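Local coordinates for protein multi-copper Oxidase CueO (Ochrobactrum, PDB 6EVG) that is a laccase-like multicopper oxidase that oxidises lignin model compounds and lignosulfonate, at residues A55-I59 against L144-G148; L39-T43 against N82-E86; F476-K482 against Q503-V507; T88-G94 against N128-L134. All blocks are in the same frame, centred on the assembly; numbering follows the deposited sequence.

Interaction 1. Residues A55-I59 against L144-G148; sequences ASAGI and LGIAG
Leu144 O accepts two hydrogen bonds, from Ala57 N at 3.0 Å and from water 1 at 2.9 Å. The amide comes from above the carbonyl plane, 68° out of it, and not along a lone pair, although its N-H...O angle of 155° is fairly straight. Ser56 CA adds a weak CA-H...O contact to the same oxygen. Water 1 also donates to Ala55 O (2.7 Å), and thereby bridges two backbone carbonyls that could not bond each other directly. The two segments run in nearly the same direction, but only this one direct hydrogen bond joins them. Gly145 closes helix 138-144 in a Schellman motif; its positive phi, and the collision a CB would make with Ala57 O, suit glycine. Past that turn the contact is apolar. Ile146 meets two residues of the strand, one with each branch: CG1, anti to the carbonyl carbon (chi1 -59°), lies 3.6 Å from Ala57 CB, while CG2 meets Ile59 CG1 at 3.8 Å, the two isoleucine side chains crossing at about a right angle. At Ile146, an alanine here would remove both branches and would probably open a gap beside the Ala57 methyl and Ile59 CG1, leaving Ala57 CB with Leu144 CB as its remaining apolar neighbour across the contact. Ile59 CD1 continues along the backbone to Ala147 C at 3.6 Å, while Leu144 CB packs on Ala57 CB at 4.0 Å near the helix end.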
loop_
_atom_site.group_PDB
_atom_site.type_symbol
_atom_site.label_atom_id
_atom_site.label_comp_id
_atom_site.label_asym_id
_atom_site.label_seq_id
_atom_site.Cartn_x
_atom_site.Cartn_y
_atom_site.Cartn_z
ATOM N N ALA A 55 -13.341 15.876 10.105
ATOM C CA ALA A 55 -13.389 16.044 8.636
ATOM C C ALA A 55 -12.625 14.934 7.947
ATOM O O ALA A 55 -11.571 14.507 8.431
ATOM C CB ALA A 55 -12.743 17.369 8.277
ATOM N N SER A 56 -13.129 14.489 6.801
ATOM C CA SER A 56 -12.590 13.333 6.127
ATOM C C SER A 56 -12.883 13.386 4.639
ATOM O O SER A 56 -13.582 14.292 4.136
ATOM C CB SER A 56 -13.143 12.066 6.777
ATOM O OG SER A 56 -14.520 11.953 6.572
ATOM N N ALA A 57 -12.404 12.372 3.911
ATOM C CA ALA A 57 -12.796 12.122 2.530
ATOM C C ALA A 57 -12.627 10.652 2.270
ATOM O O ALA A 57 -11.785 10.000 2.882
ATOM C CB ALA A 57 -11.971 12.956 1.551
ATOM N N GLY A 58 -13.410 10.122 1.336
ATOM C CA GLY A 58 -13.368 8.724 1.009
ATOM C C GLY A 58 -13.911 8.436 -0.348
ATOM O O GLY A 58 -14.139 9.338 -1.155
ATOM N N ILE A 59 -14.127 7.142 -0.603
ATOM C CA ILE A 59 -14.616 6.643 -1.878
ATOM C C ILE A 59 -15.918 5.914 -1.598
ATOM O O ILE A 59 -15.961 4.961 -0.791
ATOM C CB ILE A 59 -13.594 5.722 -2.579
ATOM C CG1 ILE A 59 -12.237 6.434 -2.703
ATOM C CG2 ILE A 59 -14.148 5.261 -3.907
ATOM C CD1 ILE A 59 -11.151 5.624 -3.326
ATOM N N LEU A 144 -6.791 12.419 4.625
ATOM C CA LEU A 144 -8.220 12.634 4.788
ATOM C C LEU A 144 -8.985 11.346 4.781
ATOM O O LEU A 144 -10.030 11.259 5.439
ATOM C CB LEU A 144 -8.718 13.607 3.723
ATOM C CG LEU A 144 -8.440 15.107 3.983
ATOM C CD1 LEU A 144 -8.637 15.906 2.699
ATOM C CD2 LEU A 144 -9.318 15.628 5.082
ATOM N N GLY A 145 -8.524 10.396 3.953
ATOM C CA GLY A 145 -9.073 9.048 3.984
ATOM C C GLY A 145 -9.329 8.412 2.634
ATOM O O GLY A 145 -9.907 7.317 2.590
ATOM N N ILE A 146 -8.885 9.014 1.517
ATOM C CA ILE A 146 -9.247 8.471 0.220
ATOM C C ILE A 146 -8.387 7.269 -0.147
ATOM O O ILE A 146 -7.179 7.408 -0.402
ATOM C CB ILE A 146 -9.134 9.590 -0.863
ATOM C CG1 ILE A 146 -10.031 10.774 -0.535
ATOM C CG2 ILE A 146 -9.458 9.009 -2.227
ATOM C CD1 ILE A 146 -9.619 12.049 -1.315
ATOM N N ALA A 147 -9.011 6.104 -0.165
ATOM C CA ALA A 147 -8.360 4.859 -0.571
ATOM C C ALA A 147 -9.408 3.803 -0.720
ATOM O O ALA A 147 -10.461 3.874 -0.098
ATOM C CB ALA A 147 -7.326 4.378 0.432
ATOM N N GLY A 148 -9.084 2.790 -1.533
ATOM C CA GLY A 148 -9.893 1.562 -1.583
ATOM C C GLY A 148 -8.969 0.377 -1.861
ATOM O O GLY A 148 -7.786 0.551 -2.048
HETATM O O HOH W 1 -9.756 12.542 8.024
#

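Interaction 2. Residues L39-T43 against N82-E86; sequences LKVQT and NGMDE
The parallel pairing of strands 36-46 and 75-82, inner neighbours in a four-stranded sheet of the first cupredoxin-like domain, reaches the bridge of Val41 with Asn82 here, where an Asx turn takes segment 82-86 out of the sheet. The CA atoms of Val41 and Asn82 are 5.1 Å apart, and Gly83 N donates to Val41 O at 2.8 Å, nearly along the C=O axis but with a bent N-H...O angle of 137°. The turn itself rests on the side chain of Asn82: OD1 accepts from Met84 N at 2.9 Å, and ND2 donates to Glu86 O at 2.8 Å, that oxygen lying close to the amide plane. ND2 also donates to Ile109 O, so both ends of the amide are engaged and its rotation is fixed. Gly83 suits the place, since a CB on it would clash with Val41 O and with Lys40 CE. At the next step, water 2 links Thr43 N to Gly83 O: it accepts from Thr43 N (2.9 Å) and donates to Gly83 O (2.8 Å), in place of a direct bond between the segments. Met84 closes the apolar side, its thioether laid across the strand between Val41 and Thr43. The bend at its third torsion (chi3 -60°) folds the terminal methyl back onto Val41, and Ile146 packs against both residues. Met84 CE sits 3.8 Å from Val41 CG1, and Met84 SD lies 4.0 Å from Thr43 CG2.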
loop_
_atom_site.group_PDB
_atom_site.type_symbol
_atom_site.label_atom_id
_atom_site.label_comp_id
_atom_site.label_asym_id
_atom_site.label_seq_id
_atom_site.Cartn_x
_atom_site.Cartn_y
_atom_site.Cartn_z
ATOM N N LEU A 39 -16.906 4.459 -8.631
ATOM C CA LEU A 39 -16.107 4.940 -7.487
ATOM C C LEU A 39 -16.213 6.444 -7.421
ATOM O O LEU A 39 -15.711 7.146 -8.275
ATOM C CB LEU A 39 -14.642 4.556 -7.685
ATOM C CG LEU A 39 -14.374 3.054 -7.854
ATOM C CD1 LEU A 39 -12.912 2.838 -8.313
ATOM C CD2 LEU A 39 -14.626 2.302 -6.542
ATOM N N LYS A 40 -16.839 6.987 -6.384
ATOM C CA LYS A 40 -17.076 8.411 -6.252
ATOM C C LYS A 40 -16.246 8.936 -5.080
ATOM O O LYS A 40 -16.482 8.572 -3.920
ATOM C CB LYS A 40 -18.553 8.717 -6.054
ATOM C CG LYS A 40 -18.808 10.245 -5.943
ATOM C CD LYS A 40 -20.254 10.574 -5.695
ATOM C CE LYS A 40 -20.470 12.068 -5.440
ATOM N NZ LYS A 40 -21.941 12.277 -5.337
ATOM N N VAL A 41 -15.301 9.810 -5.392
ATOM C CA VAL A 41 -14.438 10.434 -4.373
ATOM C C VAL A 41 -15.198 11.625 -3.797
ATOM O O VAL A 41 -15.741 12.458 -4.555
ATOM C CB VAL A 41 -13.086 10.848 -4.994
ATOM C CG1 VAL A 41 -12.206 11.409 -3.915
ATOM C CG2 VAL A 41 -12.440 9.657 -5.721
ATOM N N GLN A 42 -15.225 11.751 -2.472
ATOM C CA GLN A 42 -16.066 12.717 -1.829
ATOM C C GLN A 42 -15.552 13.089 -0.450
ATOM O O GLN A 42 -14.932 12.270 0.214
ATOM C CB GLN A 42 -17.498 12.172 -1.698
ATOM C CG GLN A 42 -17.544 10.862 -0.904
ATOM C CD GLN A 42 -18.862 10.116 -1.092
ATOM O OE1 GLN A 42 -19.737 10.210 -0.230
ATOM N NE2 GLN A 42 -19.003 9.348 -2.164
ATOM N N THR A 43 -15.834 14.310 -0.031
ATOM C CA THR A 43 -15.570 14.717 1.350
ATOM C C THR A 43 -16.713 14.312 2.257
ATOM O O THR A 43 -17.837 14.056 1.810
ATOM C CB THR A 43 -15.254 16.209 1.483
ATOM O OG1 THR A 43 -16.413 16.919 1.078
ATOM C CG2 THR A 43 -14.028 16.631 0.690
ATOM N N ASN A 82 -15.193 12.522 -9.508
ATOM C CA ASN A 82 -14.659 13.438 -8.517
ATOM C C ASN A 82 -15.738 14.313 -7.989
ATOM O O ASN A 82 -16.153 15.280 -8.631
ATOM C CB ASN A 82 -13.523 14.265 -9.102
ATOM C CG ASN A 82 -12.906 15.185 -8.084
ATOM O OD1 ASN A 82 -13.277 15.133 -6.893
ATOM N ND2 ASN A 82 -11.936 16.001 -8.471
ATOM N N GLY A 83 -16.294 13.966 -6.819
ATOM C CA GLY A 83 -17.284 14.745 -6.178
ATOM C C GLY A 83 -16.777 15.834 -5.254
ATOM O O GLY A 83 -17.545 16.407 -4.487
ATOM N N MET A 84 -15.473 16.147 -5.322
ATOM C CA MET A 84 -14.869 17.203 -4.514
ATOM C C MET A 84 -14.724 18.512 -5.296
ATOM O O MET A 84 -14.867 18.551 -6.510
ATOM C CB MET A 84 -13.527 16.748 -3.977
ATOM C CG MET A 84 -13.608 15.438 -3.234
ATOM S SD MET A 84 -12.078 14.988 -2.334
ATOM C CE MET A 84 -10.905 14.926 -3.668
ATOM N N ASP A 85 -14.386 19.562 -4.559
ATOM C CA ASP A 85 -14.141 20.915 -5.108
ATOM C C ASP A 85 -12.693 21.170 -5.519
ATOM O O ASP A 85 -12.334 22.300 -5.822
ATOM C CB ASP A 85 -14.667 21.980 -4.184
ATOM C CG ASP A 85 -13.949 22.048 -2.869
ATOM O OD1 ASP A 85 -12.901 21.411 -2.704
ATOM O OD2 ASP A 85 -14.498 22.699 -1.971
ATOM N N GLU A 86 -11.892 20.103 -5.579
ATOM C CA GLU A 86 -10.515 20.184 -6.001
ATOM C C GLU A 86 -10.188 18.927 -6.830
ATOM O O GLU A 86 -10.848 17.908 -6.669
ATOM C CB GLU A 86 -9.526 20.319 -4.839
ATOM C CG GLU A 86 -9.589 19.149 -3.850
ATOM C CD GLU A 86 -8.488 19.106 -2.824
ATOM O OE1 GLU A 86 -7.337 19.537 -3.113
ATOM O OE2 GLU A 86 -8.728 18.557 -1.715
HETATM O O HOH W 2 -17.451 16.006 -1.730
#

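Interaction 3. Residues F476-K482 against Q503-V507; sequences FDREAVK and QFVTV
Thr506 and Ala480 exchange two hydrogen bonds, one through a side chain and one through the backbone. Ala480 N donates to Thr506 OG1 at 3.0 Å with an N-H...O angle of 166°; Thr506 N returns a bond to Ala480 O at 3.2 Å, lying in the carbonyl plane and using a lone pair. The hydroxyl can take its half because OG1 stands between the backbone N and the carbonyl carbon (chi1 56°), leaving CG2 to lie against Arg478 O. Thr506 OG1 has a further partner in water 3, 2.7 Å away. That water donates to Glu479 OE2 at 2.8 Å and only weakly to Thr506 O, so the exposed carboxylate is tied to the strand through solvent. The Glu479 chain crosses the threonine at about a right angle, its CG near OG1. The charge of Arg478 is met locally: NH2 reaches the syn lone pair of Asp477 OD1 at 2.9 Å in a salt bridge, and the same NH2 also bonds Ser442 OG, while the group makes a cation-pi contact with Phe96. Away from the polar side, the edge of Phe476 meets the face of Phe504 in a T-shaped pair, centroids 5.3 Å apart and planes at 81°. The loop following strand 469-475 is thus fastened to strand 501-506, the last strand of the third cupredoxin-like domain. The direct polar join uses one side-chain hydroxyl as acceptor and one main-chain bond, so part of it rests on the identity of residue Thr506.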
loop_
_atom_site.group_PDB
_atom_site.type_symbol
_atom_site.label_atom_id
_atom_site.label_comp_id
_atom_site.label_asym_id
_atom_site.label_seq_id
_atom_site.Cartn_x
_atom_site.Cartn_y
_atom_site.Cartn_z
ATOM N N PHE A 476 10.304 -4.182 -16.460
ATOM C CA PHE A 476 9.556 -3.039 -17.018
ATOM C C PHE A 476 8.528 -3.538 -18.005
ATOM O O PHE A 476 8.649 -3.347 -19.222
ATOM C CB PHE A 476 10.516 -2.049 -17.645
ATOM C CG PHE A 476 11.349 -1.353 -16.632
ATOM C CD1 PHE A 476 10.857 -0.243 -15.950
ATOM C CD2 PHE A 476 12.620 -1.825 -16.308
ATOM C CE1 PHE A 476 11.625 0.378 -15.015
ATOM C CE2 PHE A 476 13.351 -1.176 -15.363
ATOM C CZ PHE A 476 12.880 -0.095 -14.692
ATOM N N ASP A 477 7.497 -4.225 -17.502
ATOM C CA ASP A 477 6.581 -4.936 -18.389
ATOM C C ASP A 477 5.402 -4.130 -18.906
ATOM O O ASP A 477 4.634 -4.627 -19.736
ATOM C CB ASP A 477 6.069 -6.230 -17.741
ATOM C CG ASP A 477 5.306 -5.953 -16.435
ATOM O OD1 ASP A 477 5.765 -5.311 -15.420
ATOM O OD2 ASP A 477 4.130 -6.362 -16.391
ATOM N N ARG A 478 5.228 -2.888 -18.460
ATOM C CA ARG A 478 4.103 -2.054 -18.892
ATOM C C ARG A 478 4.594 -0.767 -19.582
ATOM O O ARG A 478 5.610 -0.196 -19.205
ATOM C CB ARG A 478 3.229 -1.708 -17.704
ATOM C CG ARG A 478 2.346 -2.896 -17.305
ATOM C CD ARG A 478 2.036 -2.791 -15.864
ATOM N NE ARG A 478 3.010 -3.482 -15.069
ATOM C CZ ARG A 478 3.108 -3.553 -13.723
ATOM N NH1 ARG A 478 2.401 -2.880 -12.846
ATOM N NH2 ARG A 478 4.052 -4.353 -13.294
ATOM N N GLU A 479 3.840 -0.345 -20.580
ATOM C CA GLU A 479 4.251 0.810 -21.390
ATOM C C GLU A 479 3.901 2.131 -20.752
ATOM O O GLU A 479 2.758 2.339 -20.277
ATOM C CB GLU A 479 3.603 0.749 -22.751
ATOM C CG GLU A 479 4.050 1.882 -23.678
ATOM C CD GLU A 479 3.732 1.558 -25.105
ATOM O OE1 GLU A 479 2.559 1.647 -25.553
ATOM O OE2 GLU A 479 4.669 1.190 -25.837
ATOM N N ALA A 480 4.894 3.039 -20.760
ATOM C CA ALA A 480 4.710 4.412 -20.316
ATOM C C ALA A 480 5.080 5.288 -21.487
ATOM O O ALA A 480 6.202 5.319 -21.930
ATOM C CB ALA A 480 5.539 4.801 -19.124
ATOM N N VAL A 481 4.072 6.009 -21.966
ATOM C CA VAL A 481 4.235 7.009 -23.021
ATOM C C VAL A 481 4.639 8.375 -22.383
ATOM O O VAL A 481 4.417 8.693 -21.219
ATOM C CB VAL A 481 2.968 7.114 -23.925
ATOM C CG1 VAL A 481 2.714 5.799 -24.651
ATOM C CG2 VAL A 481 1.722 7.544 -23.128
ATOM N N LYS A 482 5.169 9.265 -23.223
ATOM C CA LYS A 482 5.771 10.504 -22.703
ATOM C C LYS A 482 4.726 11.481 -22.056
ATOM O O LYS A 482 5.004 12.178 -21.075
ATOM C CB LYS A 482 6.529 11.224 -23.838
ATOM C CG LYS A 482 7.082 12.568 -23.455
ATOM C CD LYS A 482 7.853 12.628 -22.122
ATOM C CE LYS A 482 7.626 13.953 -21.375
ATOM N NZ LYS A 482 8.386 15.077 -22.007
ATOM N N GLN A 503 10.437 10.148 -12.513
ATOM C CA GLN A 503 9.573 9.681 -13.590
ATOM C C GLN A 503 10.328 8.865 -14.622
ATOM O O GLN A 503 11.524 9.145 -14.900
ATOM C CB GLN A 503 9.011 10.975 -14.397
ATOM C CG GLN A 503 8.317 11.906 -13.528
ATOM C CD GLN A 503 7.476 12.854 -14.284
ATOM O OE1 GLN A 503 6.284 12.864 -14.027
ATOM N NE2 GLN A 503 8.093 13.766 -15.089
ATOM N N PHE A 504 9.666 7.875 -15.207
ATOM C CA PHE A 504 10.233 7.074 -16.281
ATOM C C PHE A 504 9.291 6.917 -17.433
ATOM O O PHE A 504 8.051 6.967 -17.279
ATOM C CB PHE A 504 10.811 5.732 -15.828
ATOM C CG PHE A 504 9.793 4.622 -15.520
ATOM C CD1 PHE A 504 9.440 3.714 -16.509
ATOM C CD2 PHE A 504 9.305 4.407 -14.250
ATOM C CE1 PHE A 504 8.589 2.642 -16.228
ATOM C CE2 PHE A 504 8.519 3.339 -13.969
ATOM C CZ PHE A 504 8.133 2.454 -14.943
ATOM N N VAL A 505 9.874 6.707 -18.602
ATOM C CA VAL A 505 9.163 6.274 -19.776
ATOM C C VAL A 505 9.791 4.960 -20.272
ATOM O O VAL A 505 10.949 4.658 -19.908
ATOM C CB VAL A 505 9.158 7.312 -20.912
ATOM C CG1 VAL A 505 8.436 8.544 -20.472
ATOM C CG2 VAL A 505 10.535 7.624 -21.450
ATOM N N THR A 506 9.049 4.229 -21.084
ATOM C CA THR A 506 9.606 3.038 -21.765
ATOM C C THR A 506 9.981 3.403 -23.157
ATOM O O THR A 506 9.314 4.213 -23.803
ATOM C CB THR A 506 8.672 1.827 -21.639
ATOM O OG1 THR A 506 7.364 2.126 -22.136
ATOM C CG2 THR A 506 8.554 1.386 -20.191
ATOM N N VAL A 507 11.054 2.774 -23.660
ATOM C CA VAL A 507 11.589 2.982 -24.998
ATOM C C VAL A 507 11.781 1.626 -25.652
ATOM O O VAL A 507 11.741 0.549 -25.131
ATOM C CB VAL A 507 12.872 3.870 -24.948
ATOM C CG1 VAL A 507 12.615 5.255 -24.327
ATOM C CG2 VAL A 507 14.001 3.209 -24.157
HETATM O O HOH W 3 7.204 1.826 -24.840
#

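Interaction 4. Residues T88-G94 against N128-L134; sequences TTLHWHG and NWFHPHL
His93 lies beside Trp129, both pointing the same way, and the indole NE1 sits over the centre of the imidazole face, 3.2 Å from His93 CG. The rings are not truly stacked: their planes differ by 36°. His93 CB in turn rests over the face of the indole's five-membered ring. At its own edge His93 meets His131, ND1 to NE2 at 2.8 Å in a hydrogen bond whose donor is not settled; His131 ND1 donates to Pro132 O (2.9 Å), which fixes that ring. His91 stands alongside His131, its CD2 3.9 Å from His131 NE2, with planes nearly perpendicular. On the other side of the antiparallel pair, Trp92 puts its edge to the face of Phe130, centroids 5.5 Å apart. The backbone joins them through His91 N to His131 O (2.9 Å) and Trp129 N to His93 O (3.0 Å). Beyond the strands, Thr89 OG1 donates to His133 O at 2.8 Å. A leucine at His93 would probably leave His131 NE2 without this mate and Thr463 without its bond to the ring. His91-Trp92-His93 and His131-Pro132-His133 match the His-X-His pattern of multicopper oxidases, whose histidines in relatives ligate the trinuclear copper cluster. Here the His93 and His131 nitrogens bond each other and His91 NE2 bonds His437, an arrangement consistent with a trinuclear site lacking copper in this crystal.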
loop_
_atom_site.group_PDB
_atom_site.type_symbol
_atom_site.label_atom_id
_atom_site.label_comp_id
_atom_site.label_asym_id
_atom_site.label_seq_id
_atom_site.Cartn_x
_atom_site.Cartn_y
_atom_site.Cartn_z
ATOM N N THR A 88 -8.461 15.517 -8.205
ATOM C CA THR A 88 -7.969 14.300 -7.547
ATOM C C THR A 88 -7.588 13.292 -8.636
ATOM O O THR A 88 -7.839 13.503 -9.820
ATOM C CB THR A 88 -9.014 13.753 -6.562
ATOM O OG1 THR A 88 -8.400 12.794 -5.699
ATOM C CG2 THR A 88 -10.163 13.045 -7.243
ATOM N N THR A 89 -7.037 12.147 -8.192
ATOM C CA THR A 89 -6.720 11.057 -9.080
ATOM C C THR A 89 -6.850 9.750 -8.292
ATOM O O THR A 89 -6.920 9.811 -7.065
ATOM C CB THR A 89 -5.215 11.132 -9.592
ATOM O OG1 THR A 89 -4.310 11.121 -8.452
ATOM C CG2 THR A 89 -4.905 12.313 -10.443
ATOM N N LEU A 90 -6.821 8.639 -9.000
ATOM C CA LEU A 90 -6.569 7.340 -8.342
ATOM C C LEU A 90 -5.454 6.635 -9.106
ATOM O O LEU A 90 -5.539 6.477 -10.333
ATOM C CB LEU A 90 -7.801 6.456 -8.266
ATOM C CG LEU A 90 -8.917 6.995 -7.376
ATOM C CD1 LEU A 90 -10.166 6.148 -7.478
ATOM C CD2 LEU A 90 -8.507 7.091 -5.904
ATOM N N HIS A 91 -4.427 6.202 -8.373
ATOM C CA HIS A 91 -3.396 5.290 -8.857
ATOM C C HIS A 91 -3.793 3.857 -8.487
ATOM O O HIS A 91 -4.109 3.591 -7.330
ATOM C CB HIS A 91 -2.027 5.669 -8.220
ATOM C CG HIS A 91 -0.950 4.651 -8.287
ATOM N ND1 HIS A 91 -0.593 3.975 -9.423
ATOM C CD2 HIS A 91 -0.083 4.234 -7.313
ATOM C CE1 HIS A 91 0.423 3.144 -9.119
ATOM N NE2 HIS A 91 0.755 3.306 -7.853
ATOM N N TRP A 92 -3.785 2.993 -9.491
ATOM C CA TRP A 92 -4.154 1.586 -9.341
ATOM C C TRP A 92 -2.871 0.854 -8.891
ATOM O O TRP A 92 -2.113 0.308 -9.698
ATOM C CB TRP A 92 -4.727 1.019 -10.640
ATOM C CG TRP A 92 -5.764 1.839 -11.302
ATOM C CD1 TRP A 92 -5.682 2.348 -12.546
ATOM C CD2 TRP A 92 -7.049 2.225 -10.784
ATOM N NE1 TRP A 92 -6.800 3.076 -12.856
ATOM C CE2 TRP A 92 -7.665 3.041 -11.792
ATOM C CE3 TRP A 92 -7.754 1.993 -9.595
ATOM C CZ2 TRP A 92 -8.924 3.601 -11.602
ATOM C CZ3 TRP A 92 -8.988 2.567 -9.416
ATOM C CH2 TRP A 92 -9.564 3.371 -10.426
ATOM N N HIS A 93 -2.643 0.906 -7.584
ATOM C CA HIS A 93 -1.394 0.471 -6.908
ATOM C C HIS A 93 -1.372 -1.054 -6.812
ATOM O O HIS A 93 -1.978 -1.639 -5.925
ATOM C CB HIS A 93 -1.348 1.172 -5.566
ATOM C CG HIS A 93 -0.043 1.083 -4.836
ATOM N ND1 HIS A 93 0.397 2.156 -4.067
ATOM C CD2 HIS A 93 0.816 0.049 -4.693
ATOM C CE1 HIS A 93 1.514 1.762 -3.466
ATOM N NE2 HIS A 93 1.793 0.501 -3.813
ATOM N N GLY A 94 -0.661 -1.664 -7.764
ATOM C CA GLY A 94 -0.595 -3.093 -7.921
ATOM C C GLY A 94 -1.295 -3.671 -9.110
ATOM O O GLY A 94 -1.082 -4.815 -9.490
ATOM N N ASN A 128 -4.264 -5.722 -4.011
ATOM C CA ASN A 128 -3.835 -4.393 -4.479
ATOM C C ASN A 128 -4.684 -3.324 -3.848
ATOM O O ASN A 128 -5.606 -3.617 -3.051
ATOM C CB ASN A 128 -3.832 -4.370 -6.007
ATOM C CG ASN A 128 -3.089 -5.582 -6.549
ATOM O OD1 ASN A 128 -1.887 -5.709 -6.295
ATOM N ND2 ASN A 128 -3.789 -6.425 -7.264
ATOM N N TRP A 129 -4.453 -2.064 -4.201
ATOM C CA TRP A 129 -5.224 -0.971 -3.612
ATOM C C TRP A 129 -5.178 0.238 -4.526
ATOM O O TRP A 129 -4.561 0.207 -5.582
ATOM C CB TRP A 129 -4.802 -0.666 -2.172
ATOM C CG TRP A 129 -3.447 -0.053 -2.010
ATOM C CD1 TRP A 129 -2.230 -0.540 -2.373
ATOM C CD2 TRP A 129 -3.186 1.151 -1.281
ATOM N NE1 TRP A 129 -1.234 0.305 -1.926
ATOM C CE2 TRP A 129 -1.810 1.365 -1.270
ATOM C CE3 TRP A 129 -4.012 2.091 -0.643
ATOM C CZ2 TRP A 129 -1.230 2.462 -0.607
ATOM C CZ3 TRP A 129 -3.467 3.165 0.000
ATOM C CH2 TRP A 129 -2.055 3.345 0.028
ATOM N N PHE A 130 -5.838 1.321 -4.104
ATOM C CA PHE A 130 -5.839 2.534 -4.914
ATOM C C PHE A 130 -6.043 3.730 -4.047
ATOM O O PHE A 130 -6.684 3.654 -2.978
ATOM C CB PHE A 130 -6.878 2.453 -6.075
ATOM C CG PHE A 130 -8.245 2.044 -5.697
ATOM C CD1 PHE A 130 -9.229 2.964 -5.379
ATOM C CD2 PHE A 130 -8.639 0.705 -5.731
ATOM C CE1 PHE A 130 -10.534 2.565 -5.095
ATOM C CE2 PHE A 130 -9.944 0.297 -5.409
ATOM C CZ PHE A 130 -10.865 1.233 -5.107
ATOM N N HIS A 131 -5.502 4.868 -4.488
ATOM C CA HIS A 131 -5.429 6.060 -3.640
ATOM C C HIS A 131 -4.942 7.207 -4.523
ATOM O O HIS A 131 -4.430 6.971 -5.614
ATOM C CB HIS A 131 -4.458 5.805 -2.482
ATOM C CG HIS A 131 -3.088 5.428 -2.949
ATOM N ND1 HIS A 131 -2.160 6.356 -3.386
ATOM C CD2 HIS A 131 -2.533 4.227 -3.163
ATOM C CE1 HIS A 131 -1.071 5.699 -3.773
ATOM N NE2 HIS A 131 -1.258 4.402 -3.610
ATOM N N PRO A 132 -5.049 8.438 -4.039
ATOM C CA PRO A 132 -4.607 9.590 -4.883
ATOM C C PRO A 132 -3.113 9.563 -5.077
ATOM O O PRO A 132 -2.333 9.078 -4.245
ATOM C CB PRO A 132 -5.014 10.814 -4.069
ATOM C CG PRO A 132 -6.148 10.309 -3.195
ATOM C CD PRO A 132 -5.715 8.923 -2.843
ATOM N N HIS A 133 -2.681 10.134 -6.187
ATOM C CA HIS A 133 -1.263 10.306 -6.478
ATOM C C HIS A 133 -1.160 11.642 -7.208
ATOM O O HIS A 133 -1.558 11.780 -8.372
ATOM C CB HIS A 133 -0.675 9.156 -7.300
ATOM C CG HIS A 133 0.806 9.283 -7.424
ATOM N ND1 HIS A 133 1.650 9.109 -6.345
ATOM C CD2 HIS A 133 1.583 9.643 -8.465
ATOM C CE1 HIS A 133 2.889 9.353 -6.744
ATOM N NE2 HIS A 133 2.874 9.699 -8.030
ATOM N N LEU A 134 -0.636 12.637 -6.502
ATOM C CA LEU A 134 -0.673 14.008 -6.930
ATOM C C LEU A 134 0.712 14.646 -6.788
ATOM O O LEU A 134 1.609 14.104 -6.139
ATOM C CB LEU A 134 -1.713 14.776 -6.090
ATOM C CG LEU A 134 -3.150 14.269 -6.251
ATOM C CD1 LEU A 134 -4.026 14.847 -5.163
ATOM C CD2 LEU A 134 -3.696 14.595 -7.621
#

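Interactions 1, 2 and 4 share the first cupredoxin-like domain, while interaction 3 belongs to the last. Interactions 1 and 2 touch directly, since strands 36-46 and 54-59 are neighbours in one sheet, and Ile146 CD1 packs on Val41 CG1 at 3.7 Å. Interaction 4 lies in the opposing sheet and joins interaction 1 through Gly148 N and Phe130 O, 2.9 Å apart. Interactions 1 and 4 are buried, the first largely aliphatic, the second aromatic and rich in histidine. Interactions 2 and 3 are partly exposed and use bridging waters, as interaction 1 also does. Interaction 3 stays apart, its nearest atoms about 5 Å from interaction 4 and about 15 Å from interaction 1.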